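PDB 1ZB1: vacuolar-sorting protein BRO1 from Saccharomyces cerevisiae, which takes part in sorting cargo proteins into the intralumenal vesicles of multivesicular bodies and, as an adapter, recruits the DOA4 deubiquitinase to endosomes. Local coordinates for residues A[102-107]-A[239-244]; A[11-16]-A[132-137]; A[98-103]-A[110-115]. All coordinates share one frame; numbering follows the deposited sequence.

Contact 1: residues A[102-107]-A[239-244]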
loop_
_atom_site.group_PDB
_atom_site.type_symbol
_atom_site.label_atom_id
_atom_site.label_comp_id
_atom_site.label_asym_id
_atom_site.label_seq_id
_atom_site.Cartn_x
_atom_site.Cartn_y
_atom_site.Cartn_z
ATOM N N ALA A 102 15.749 -0.713 -2.179
ATOM C CA ALA A 102 15.246 0.211 -1.161
ATOM C C ALA A 102 15.997 -0.032 0.148
ATOM O O ALA A 102 16.270 -1.178 0.513
ATOM C CB ALA A 102 13.739 0.008 -0.951
ATOM N N GLU A 103 16.331 1.043 0.854
ATOM C CA GLU A 103 17.077 0.926 2.104
ATOM C C GLU A 103 16.215 1.012 3.360
ATOM O O GLU A 103 15.838 2.102 3.784
ATOM C CB GLU A 103 18.169 1.997 2.155
ATOM C CG GLU A 103 19.268 1.783 1.133
ATOM C CD GLU A 103 20.329 2.870 1.148
ATOM O OE1 GLU A 103 21.394 2.654 0.536
ATOM O OE2 GLU A 103 20.099 3.936 1.760
ATOM N N TYR A 104 15.902 -0.136 3.953
ATOM C CA TYR A 104 15.096 -0.147 5.171
ATOM C C TYR A 104 16.006 -0.199 6.392
ATOM O O TYR A 104 16.259 0.816 7.043
ATOM C CB TYR A 104 14.157 -1.358 5.204
ATOM C CG TYR A 104 13.154 -1.424 4.076
ATOM C CD1 TYR A 104 13.388 -2.224 2.966
ATOM C CD2 TYR A 104 11.962 -0.696 4.126
ATOM C CE1 TYR A 104 12.467 -2.310 1.933
ATOM C CE2 TYR A 104 11.026 -0.771 3.091
ATOM C CZ TYR A 104 11.291 -1.584 1.999
ATOM O OH TYR A 104 10.386 -1.687 0.968
ATOM N N SER A 105 16.486 -1.398 6.696
ATOM C CA SER A 105 17.373 -1.631 7.828
ATOM C C SER A 105 18.042 -2.980 7.615
ATOM O O SER A 105 19.270 -3.080 7.537
ATOM C CB SER A 105 16.580 -1.660 9.141
ATOM O OG SER A 105 16.022 -0.393 9.444
ATOM N N SER A 106 17.214 -4.014 7.509
ATOM C CA SER A 106 17.691 -5.375 7.308
ATOM C C SER A 106 18.295 -5.560 5.918
ATOM O O SER A 106 19.176 -6.399 5.726
ATOM C CB SER A 106 16.540 -6.367 7.515
ATOM O OG SER A 106 16.002 -6.262 8.824
ATOM N N ALA A 107 17.820 -4.775 4.954
ATOM C CA ALA A 107 18.322 -4.856 3.584
ATOM C C ALA A 107 19.754 -4.317 3.490
ATOM O O ALA A 107 20.305 -3.819 4.475
ATOM C CB ALA A 107 17.403 -4.073 2.646
ATOM N N TYR A 239 11.278 -8.929 4.951
ATOM C CA TYR A 239 11.535 -7.933 3.913
ATOM C C TYR A 239 11.638 -6.443 4.280
ATOM O O TYR A 239 12.682 -5.821 4.058
ATOM C CB TYR A 239 10.512 -8.097 2.782
ATOM C CG TYR A 239 10.571 -6.979 1.767
ATOM C CD1 TYR A 239 11.743 -6.717 1.056
ATOM C CD2 TYR A 239 9.478 -6.141 1.569
ATOM C CE1 TYR A 239 11.825 -5.635 0.177
ATOM C CE2 TYR A 239 9.549 -5.062 0.697
ATOM C CZ TYR A 239 10.724 -4.813 0.008
ATOM O OH TYR A 239 10.799 -3.728 -0.819
ATOM N N GLY A 240 10.575 -5.863 4.824
ATOM C CA GLY A 240 10.609 -4.440 5.143
ATOM C C GLY A 240 11.309 -4.004 6.417
ATOM O O GLY A 240 12.500 -4.250 6.614
ATOM N N GLU A 241 10.561 -3.320 7.276
ATOM C CA GLU A 241 11.079 -2.843 8.551
ATOM C C GLU A 241 10.710 -3.848 9.631
ATOM O O GLU A 241 9.566 -4.311 9.696
ATOM C CB GLU A 241 10.467 -1.482 8.898
ATOM C CG GLU A 241 10.799 -0.388 7.907
ATOM C CD GLU A 241 12.238 0.079 8.015
ATOM O OE1 GLU A 241 13.096 -0.724 8.434
ATOM O OE2 GLU A 241 12.514 1.247 7.670
ATOM N N PRO A 242 11.673 -4.208 10.489
ATOM C CA PRO A 242 11.417 -5.167 11.566
ATOM C C PRO A 242 10.238 -4.741 12.447
ATOM O O PRO A 242 9.449 -5.575 12.892
ATOM C CB PRO A 242 12.737 -5.175 12.331
ATOM C CG PRO A 242 13.733 -4.937 11.253
ATOM C CD PRO A 242 13.093 -3.823 10.460
ATOM N N LYS A 243 10.122 -3.437 12.678
ATOM C CA LYS A 243 9.053 -2.882 13.510
ATOM C C LYS A 243 7.632 -3.198 13.034
ATOM O O LYS A 243 6.702 -3.236 13.841
ATOM C CB LYS A 243 9.200 -1.362 13.602
ATOM C CG LYS A 243 10.393 -0.887 14.405
ATOM C CD LYS A 243 10.579 0.619 14.260
ATOM C CE LYS A 243 9.310 1.379 14.613
ATOM N NZ LYS A 243 9.469 2.849 14.432
ATOM N N TRP A 244 7.462 -3.420 11.734
ATOM C CA TRP A 244 6.139 -3.697 11.176
ATOM C C TRP A 244 5.472 -4.971 11.680
ATOM O O TRP A 244 4.248 -5.018 11.845
ATOM C CB TRP A 244 6.199 -3.764 9.644
ATOM C CG TRP A 244 6.626 -2.494 8.977
ATOM C CD1 TRP A 244 6.716 -1.253 9.544
ATOM C CD2 TRP A 244 6.979 -2.334 7.599
ATOM N NE1 TRP A 244 7.102 -0.330 8.600
ATOM C CE2 TRP A 244 7.270 -0.966 7.398
ATOM C CE3 TRP A 244 7.078 -3.214 6.513
ATOM C CZ2 TRP A 244 7.653 -0.454 6.154
ATOM C CZ3 TRP A 244 7.459 -2.707 5.274
ATOM C CH2 TRP A 244 7.742 -1.338 5.105
#
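An irregular loop between the hairpin strands 97-100 and 112-115 meets the turn leading into helix 242-269 and its first residues, coming closest at Y104 and E241, whose CA atoms are 5.9 Å apart. An aromatic cluster of Y104, Y239 and W244 holds this hairpin loop against the helical body of the Bro1 domain. Y104 is its centre. With CG anti to its carbonyl carbon (chi1 -61°), the ring reaches across to G240, whose CA sits squarely over one face, 4.0 Å from the centroid and almost on the normal, a CH-pi contact. The edge of Y104 points into the face of Y239, the planes turned 76° against each other and CE1 of Y104 3.6 Å from CZ of Y239. W244 approaches obliquely with CH2 and is itself stacked on F11. At the tip, the OH groups of Y104 and Y239 are hydrogen-bonded at 2.7 Å, near the plane of the Y104 ring. The Y239 hydroxyl also bonds to D173, so this phenol pair carries on into a polar network that takes in the backbone N of A102. Beyond the ring, the E241 chain bends at chi2 (-73°) and brings OE1 to a close approach, 3.1 Å from S105 OG. That hydroxyl donates to its neighbour's carbonyl, Y104 O, from above the carbonyl plane. Order fades toward S106, whose OG lies 3.6 Å from P242 CG. Deep in the contact, the carbonyl of G240 is buried without any polar partner, its O only 3.6 Å from Y104 CB.

Contact 2: residues A[11-16]-A[132-137]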
loop_
_atom_site.group_PDB
_atom_site.type_symbol
_atom_site.label_atom_id
_atom_site.label_comp_id
_atom_site.label_asym_id
_atom_site.label_seq_id
_atom_site.Cartn_x
_atom_site.Cartn_y
_atom_site.Cartn_z
ATOM N N PHE A 11 2.653 2.898 7.899
ATOM C CA PHE A 11 4.022 2.446 7.669
ATOM C C PHE A 11 4.696 3.351 6.645
ATOM O O PHE A 11 4.078 3.756 5.659
ATOM C CB PHE A 11 4.046 0.996 7.158
ATOM C CG PHE A 11 3.613 -0.025 8.178
ATOM C CD1 PHE A 11 3.637 0.266 9.541
ATOM C CD2 PHE A 11 3.208 -1.297 7.771
ATOM C CE1 PHE A 11 3.263 -0.693 10.488
ATOM C CE2 PHE A 11 2.831 -2.265 8.707
ATOM C CZ PHE A 11 2.860 -1.959 10.072
ATOM N N ASP A 12 5.963 3.665 6.879
ATOM C CA ASP A 12 6.709 4.531 5.970
ATOM C C ASP A 12 7.495 3.672 4.978
ATOM O O ASP A 12 8.510 3.066 5.339
ATOM C CB ASP A 12 7.665 5.416 6.772
ATOM C CG ASP A 12 8.067 6.664 6.021
ATOM O OD1 ASP A 12 7.189 7.528 5.792
ATOM O OD2 ASP A 12 9.259 6.783 5.654
ATOM N N LEU A 13 7.022 3.610 3.736
ATOM C CA LEU A 13 7.694 2.814 2.710
ATOM C C LEU A 13 8.897 3.565 2.124
ATOM O O LEU A 13 8.958 4.798 2.166
ATOM C CB LEU A 13 6.700 2.427 1.604
ATOM C CG LEU A 13 5.465 1.640 2.077
ATOM C CD1 LEU A 13 4.634 1.205 0.883
ATOM C CD2 LEU A 13 5.897 0.418 2.871
ATOM N N LYS A 14 9.856 2.820 1.581
ATOM C CA LYS A 14 11.067 3.426 1.029
ATOM C C LYS A 14 11.152 3.406 -0.484
ATOM O O LYS A 14 10.743 2.437 -1.126
ATOM C CB LYS A 14 12.300 2.723 1.604
ATOM C CG LYS A 14 12.411 2.829 3.119
ATOM C CD LYS A 14 12.580 4.277 3.541
ATOM C CE LYS A 14 12.741 4.406 5.046
ATOM N NZ LYS A 14 12.887 5.827 5.470
ATOM N N LEU A 15 11.696 4.483 -1.044
ATOM C CA LEU A 15 11.878 4.610 -2.491
ATOM C C LEU A 15 13.159 3.896 -2.911
ATOM O O LEU A 15 14.052 3.662 -2.086
ATOM C CB LEU A 15 12.023 6.085 -2.888
ATOM C CG LEU A 15 10.842 7.037 -2.741
ATOM C CD1 LEU A 15 11.308 8.497 -3.002
ATOM C CD2 LEU A 15 9.754 6.625 -3.734
ATOM N N LYS A 16 13.246 3.542 -4.190
ATOM C CA LYS A 16 14.459 2.926 -4.717
ATOM C C LYS A 16 15.251 4.054 -5.385
ATOM O O LYS A 16 14.691 4.825 -6.160
ATOM C CB LYS A 16 14.122 1.848 -5.758
ATOM C CG LYS A 16 13.375 0.624 -5.192
ATOM C CD LYS A 16 12.889 -0.303 -6.313
ATOM C CE LYS A 16 14.045 -0.879 -7.125
ATOM N NZ LYS A 16 15.080 -1.510 -6.241
ATOM N N ILE A 132 5.113 6.473 -3.744
ATOM C CA ILE A 132 4.739 7.881 -3.724
ATOM C C ILE A 132 3.251 8.057 -3.394
ATOM O O ILE A 132 2.870 9.014 -2.722
ATOM C CB ILE A 132 5.104 8.566 -5.062
ATOM C CG1 ILE A 132 6.632 8.577 -5.220
ATOM C CG2 ILE A 132 4.579 10.006 -5.080
ATOM C CD1 ILE A 132 7.122 9.038 -6.579
ATOM N N PHE A 133 2.405 7.137 -3.847
ATOM C CA PHE A 133 0.991 7.242 -3.513
ATOM C C PHE A 133 0.826 7.126 -1.988
ATOM O O PHE A 133 -0.017 7.806 -1.409
ATOM C CB PHE A 133 0.158 6.153 -4.210
ATOM C CG PHE A 133 -0.254 6.499 -5.622
ATOM C CD1 PHE A 133 -0.937 7.692 -5.900
ATOM C CD2 PHE A 133 0.004 5.616 -6.669
ATOM C CE1 PHE A 133 -1.356 7.994 -7.194
ATOM C CE2 PHE A 133 -0.412 5.908 -7.978
ATOM C CZ PHE A 133 -1.094 7.099 -8.240
ATOM N N THR A 134 1.621 6.279 -1.333
ATOM C CA THR A 134 1.504 6.163 0.124
ATOM C C THR A 134 2.043 7.421 0.807
ATOM O O THR A 134 1.593 7.783 1.900
ATOM C CB THR A 134 2.236 4.906 0.696
ATOM O OG1 THR A 134 3.659 5.080 0.618
ATOM C CG2 THR A 134 1.829 3.654 -0.084
ATOM N N GLN A 135 2.992 8.102 0.170
ATOM C CA GLN A 135 3.538 9.328 0.753
ATOM C C GLN A 135 2.521 10.464 0.639
ATOM O O GLN A 135 2.426 11.317 1.527
ATOM C CB GLN A 135 4.851 9.711 0.065
ATOM C CG GLN A 135 5.940 8.645 0.219
ATOM C CD GLN A 135 7.241 9.015 -0.470
ATOM O OE1 GLN A 135 7.240 9.572 -1.565
ATOM N NE2 GLN A 135 8.362 8.683 0.165
ATOM N N ILE A 136 1.750 10.468 -0.445
ATOM C CA ILE A 136 0.733 11.494 -0.632
ATOM C C ILE A 136 -0.341 11.271 0.437
ATOM O O ILE A 136 -0.822 12.223 1.049
ATOM C CB ILE A 136 0.108 11.421 -2.060
ATOM C CG1 ILE A 136 1.172 11.771 -3.112
ATOM C CG2 ILE A 136 -1.072 12.399 -2.176
ATOM C CD1 ILE A 136 0.712 11.586 -4.568
ATOM N N ALA A 137 -0.691 10.008 0.678
ATOM C CA ALA A 137 -1.695 9.664 1.681
ATOM C C ALA A 137 -1.233 10.110 3.064
ATOM O O ALA A 137 -2.020 10.639 3.847
ATOM C CB ALA A 137 -1.953 8.155 1.685
HETATM O O HOH W 1 5.021 5.668 2.874
HETATM O O HOH W 2 7.983 7.188 2.673
#
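L13 of the extended segment 11-16 points at helix 118-139, L15 brings the end of its side chain to it, and the closest touches are apolar. L13 crosses T134 at about a right angle, CD1 meeting CG2 at 3.8 Å. Two residues further along the segment, L15 brings CD2 to CG1 of I132, 4.0 Å away. I132 is backed by L68, S69 and N72 of helix 65-86, so this is the close-packed part. The polar part is looser and hydrated. Water 1 accepts from L13 N at 3.0 Å and donates to T134 OG1 at 2.7 Å. That hydroxyl lies between its own backbone N and carbonyl carbon (chi1 71°) and also bonds to V131 O. Water 2 donates to L13 O at 2.6 Å and takes the N-H of Q135 NE2 at 2.9 Å, at the end of an extended glutamine chain. Both backbone polar atoms of L13 therefore reach the helix through water, with no hydrogen bond made directly. Out here K14 NZ and D12 OD2 form a long salt bridge. The whole is an extended N-terminal strap laid across a helix of the Bro1 domain, a largely helical fold related to TPR solenoids.

Contact 3: residues A[98-103]-A[110-115]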
loop_
_atom_site.group_PDB
_atom_site.type_symbol
_atom_site.label_atom_id
_atom_site.label_comp_id
_atom_site.label_asym_id
_atom_site.label_seq_id
_atom_site.Cartn_x
_atom_site.Cartn_y
_atom_site.Cartn_z
ATOM N N THR A 98 20.246 1.828 -14.024
ATOM C CA THR A 98 20.855 1.390 -12.770
ATOM C C THR A 98 20.033 1.741 -11.529
ATOM O O THR A 98 19.849 2.922 -11.203
ATOM C CB THR A 98 22.280 1.999 -12.647
ATOM O OG1 THR A 98 23.056 1.613 -13.793
ATOM C CG2 THR A 98 22.980 1.523 -11.374
ATOM N N TRP A 99 19.546 0.713 -10.835
ATOM C CA TRP A 99 18.729 0.911 -9.632
ATOM C C TRP A 99 19.239 0.230 -8.365
ATOM O O TRP A 99 19.731 -0.901 -8.404
ATOM C CB TRP A 99 17.288 0.443 -9.877
ATOM C CG TRP A 99 16.556 1.261 -10.898
ATOM C CD1 TRP A 99 16.633 1.141 -12.253
ATOM C CD2 TRP A 99 15.669 2.354 -10.639
ATOM N NE1 TRP A 99 15.845 2.097 -12.861
ATOM C CE2 TRP A 99 15.244 2.854 -11.890
ATOM C CE3 TRP A 99 15.191 2.964 -9.469
ATOM C CZ2 TRP A 99 14.361 3.935 -12.008
ATOM C CZ3 TRP A 99 14.307 4.045 -9.588
ATOM C CH2 TRP A 99 13.905 4.515 -10.850
ATOM N N TYR A 100 19.088 0.927 -7.241
ATOM C CA TYR A 100 19.492 0.421 -5.933
ATOM C C TYR A 100 18.294 -0.180 -5.197
ATOM O O TYR A 100 17.155 0.252 -5.385
ATOM C CB TYR A 100 20.049 1.555 -5.056
ATOM C CG TYR A 100 21.387 2.123 -5.478
ATOM C CD1 TYR A 100 21.490 3.036 -6.531
ATOM C CD2 TYR A 100 22.555 1.768 -4.795
ATOM C CE1 TYR A 100 22.727 3.587 -6.890
ATOM C CE2 TYR A 100 23.792 2.309 -5.147
ATOM C CZ TYR A 100 23.871 3.215 -6.187
ATOM O OH TYR A 100 25.090 3.756 -6.509
ATOM N N ASP A 101 18.546 -1.171 -4.351
ATOM C CA ASP A 101 17.469 -1.765 -3.570
ATOM C C ASP A 101 17.039 -0.737 -2.512
ATOM O O ASP A 101 17.875 0.017 -2.004
ATOM C CB ASP A 101 17.946 -3.030 -2.850
ATOM C CG ASP A 101 18.047 -4.235 -3.766
ATOM O OD1 ASP A 101 17.608 -4.154 -4.931
ATOM O OD2 ASP A 101 18.556 -5.272 -3.300
ATOM N N ALA A 102 15.749 -0.713 -2.179
ATOM C CA ALA A 102 15.246 0.211 -1.161
ATOM C C ALA A 102 15.997 -0.032 0.148
ATOM O O ALA A 102 16.270 -1.178 0.513
ATOM C CB ALA A 102 13.739 0.008 -0.951
ATOM N N GLU A 103 16.331 1.043 0.854
ATOM C CA GLU A 103 17.077 0.926 2.104
ATOM C C GLU A 103 16.215 1.012 3.360
ATOM O O GLU A 103 15.838 2.102 3.784
ATOM C CB GLU A 103 18.169 1.997 2.155
ATOM C CG GLU A 103 19.268 1.783 1.133
ATOM C CD GLU A 103 20.329 2.870 1.148
ATOM O OE1 GLU A 103 21.394 2.654 0.536
ATOM O OE2 GLU A 103 20.099 3.936 1.760
ATOM N N GLY A 110 23.653 -0.538 -0.208
ATOM C CA GLY A 110 24.107 -0.002 -1.481
ATOM C C GLY A 110 24.138 -1.049 -2.581
ATOM O O GLY A 110 25.020 -1.036 -3.439
ATOM N N LEU A 111 23.170 -1.958 -2.556
ATOM C CA LEU A 111 23.101 -3.017 -3.560
ATOM C C LEU A 111 22.374 -2.512 -4.809
ATOM O O LEU A 111 21.196 -2.151 -4.752
ATOM C CB LEU A 111 22.374 -4.233 -2.989
ATOM C CG LEU A 111 22.574 -5.547 -3.751
ATOM C CD1 LEU A 111 24.069 -5.855 -3.831
ATOM C CD2 LEU A 111 21.838 -6.684 -3.045
ATOM N N LYS A 112 23.080 -2.488 -5.934
ATOM C CA LYS A 112 22.495 -2.012 -7.180
ATOM C C LYS A 112 22.685 -2.980 -8.342
ATOM O O LYS A 112 23.572 -3.836 -8.316
ATOM C CB LYS A 112 23.101 -0.661 -7.561
ATOM C CG LYS A 112 24.597 -0.702 -7.794
ATOM C CD LYS A 112 25.091 0.586 -8.433
ATOM C CE LYS A 112 26.594 0.554 -8.643
ATOM N NZ LYS A 112 27.076 1.819 -9.255
ATOM N N TYR A 113 21.847 -2.819 -9.362
ATOM C CA TYR A 113 21.901 -3.646 -10.557
ATOM C C TYR A 113 21.747 -2.768 -11.792
ATOM O O TYR A 113 21.086 -1.718 -11.751
ATOM C CB TYR A 113 20.766 -4.671 -10.552
ATOM C CG TYR A 113 20.725 -5.559 -9.331
ATOM C CD1 TYR A 113 21.555 -6.682 -9.229
ATOM C CD2 TYR A 113 19.859 -5.273 -8.273
ATOM C CE1 TYR A 113 21.520 -7.505 -8.094
ATOM C CE2 TYR A 113 19.814 -6.088 -7.133
ATOM C CZ TYR A 113 20.644 -7.201 -7.051
ATOM O OH TYR A 113 20.575 -8.018 -5.940
ATOM N N THR A 114 22.362 -3.204 -12.886
ATOM C CA THR A 114 22.271 -2.502 -14.163
ATOM C C THR A 114 21.732 -3.539 -15.145
ATOM O O THR A 114 22.264 -4.649 -15.237
ATOM C CB THR A 114 23.655 -1.996 -14.636
ATOM O OG1 THR A 114 24.142 -1.003 -13.722
ATOM C CG2 THR A 114 23.558 -1.391 -16.032
ATOM N N GLN A 115 20.656 -3.193 -15.845
ATOM C CA GLN A 115 20.038 -4.101 -16.811
ATOM C C GLN A 115 19.467 -3.240 -17.940
ATOM O O GLN A 115 18.936 -2.148 -17.691
ATOM C CB GLN A 115 18.945 -4.936 -16.113
ATOM C CG GLN A 115 18.233 -5.954 -17.009
ATOM C CD GLN A 115 17.480 -7.026 -16.220
ATOM O OE1 GLN A 115 16.330 -7.357 -16.530
ATOM N NE2 GLN A 115 18.130 -7.582 -15.214
HETATM O O HOH W 3 18.509 -7.686 -4.310
#
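The Y100 ring carries the side chain of K112 on one face, with CB 3.8 Å from the centroid and 13° off the normal in a CH-pi contact, while G110 comes up at its edge. K112 takes the crowded first torsion (chi1 61°) and then runs fully extended beside the tyrosine, both pointing the same way. The Y113 ring is met at its edge, in plane, by D101 OD1, 3.7 Å from CE2. W99, on the same side of the hairpin as Y113, is edge-to-face with F120 of helix 118-139 and bonds through NE1 to E121. T98, Y100, K112 and T114 line the other side.

Behind these groups is a two-stranded antiparallel hairpin. W99 and Y113 are its hydrogen-bonded pair: W99 N reaches Y113 O at 3.0 Å, nearly along the C=O axis, and Y113 N returns to W99 O at 3.0 Å from above the carbonyl plane. The ladder goes one step further, D101 N to L111 O at 2.9 Å, almost in line with the carbonyl. At the non-hydrogen-bonded T98 and T114 pair the two hydroxyl oxygens, T98 OG1 and T114 OG1, are hydrogen-bonded at 2.8 Å, and T98 OG1 also has D96 O.

Water 3 donates to D101 OD2 at 2.6 Å and lies 2.7 Å from Y113 OH, tying the two side chains together. D101 OD1 bonds to S171, with K16 NZ as a weak, long ionic partner, and K112 forms a salt bridge to E19. Such surroundings would be expected to favour a charged D101 carboxylate and a protonated K112.

How the contacts relate
Contacts 1 and 3 share A102 and E103; contact 1 uses the loop of the hairpin, contact 3 its strands, and their centres are about 15 Å apart. Segment 11-16 of contact 2 threads past both. L13 CD2 packs 3.4 Å from W244 CH2 of contact 1, and K14 CG lies 3.7 Å from Y104 CD2. At the other end K16 NZ is 2.9 Å from Y100 O of contact 3, probably a hydrogen bond. D173 accepts from K16 NZ, A102 N and Y239 OH, so it joins segment 11-16 to both segments of contact 1. Strand 112-115 leads into helix 118-139 of contact 2. No ligand lies here; the Bro1 domain may bind SNF7.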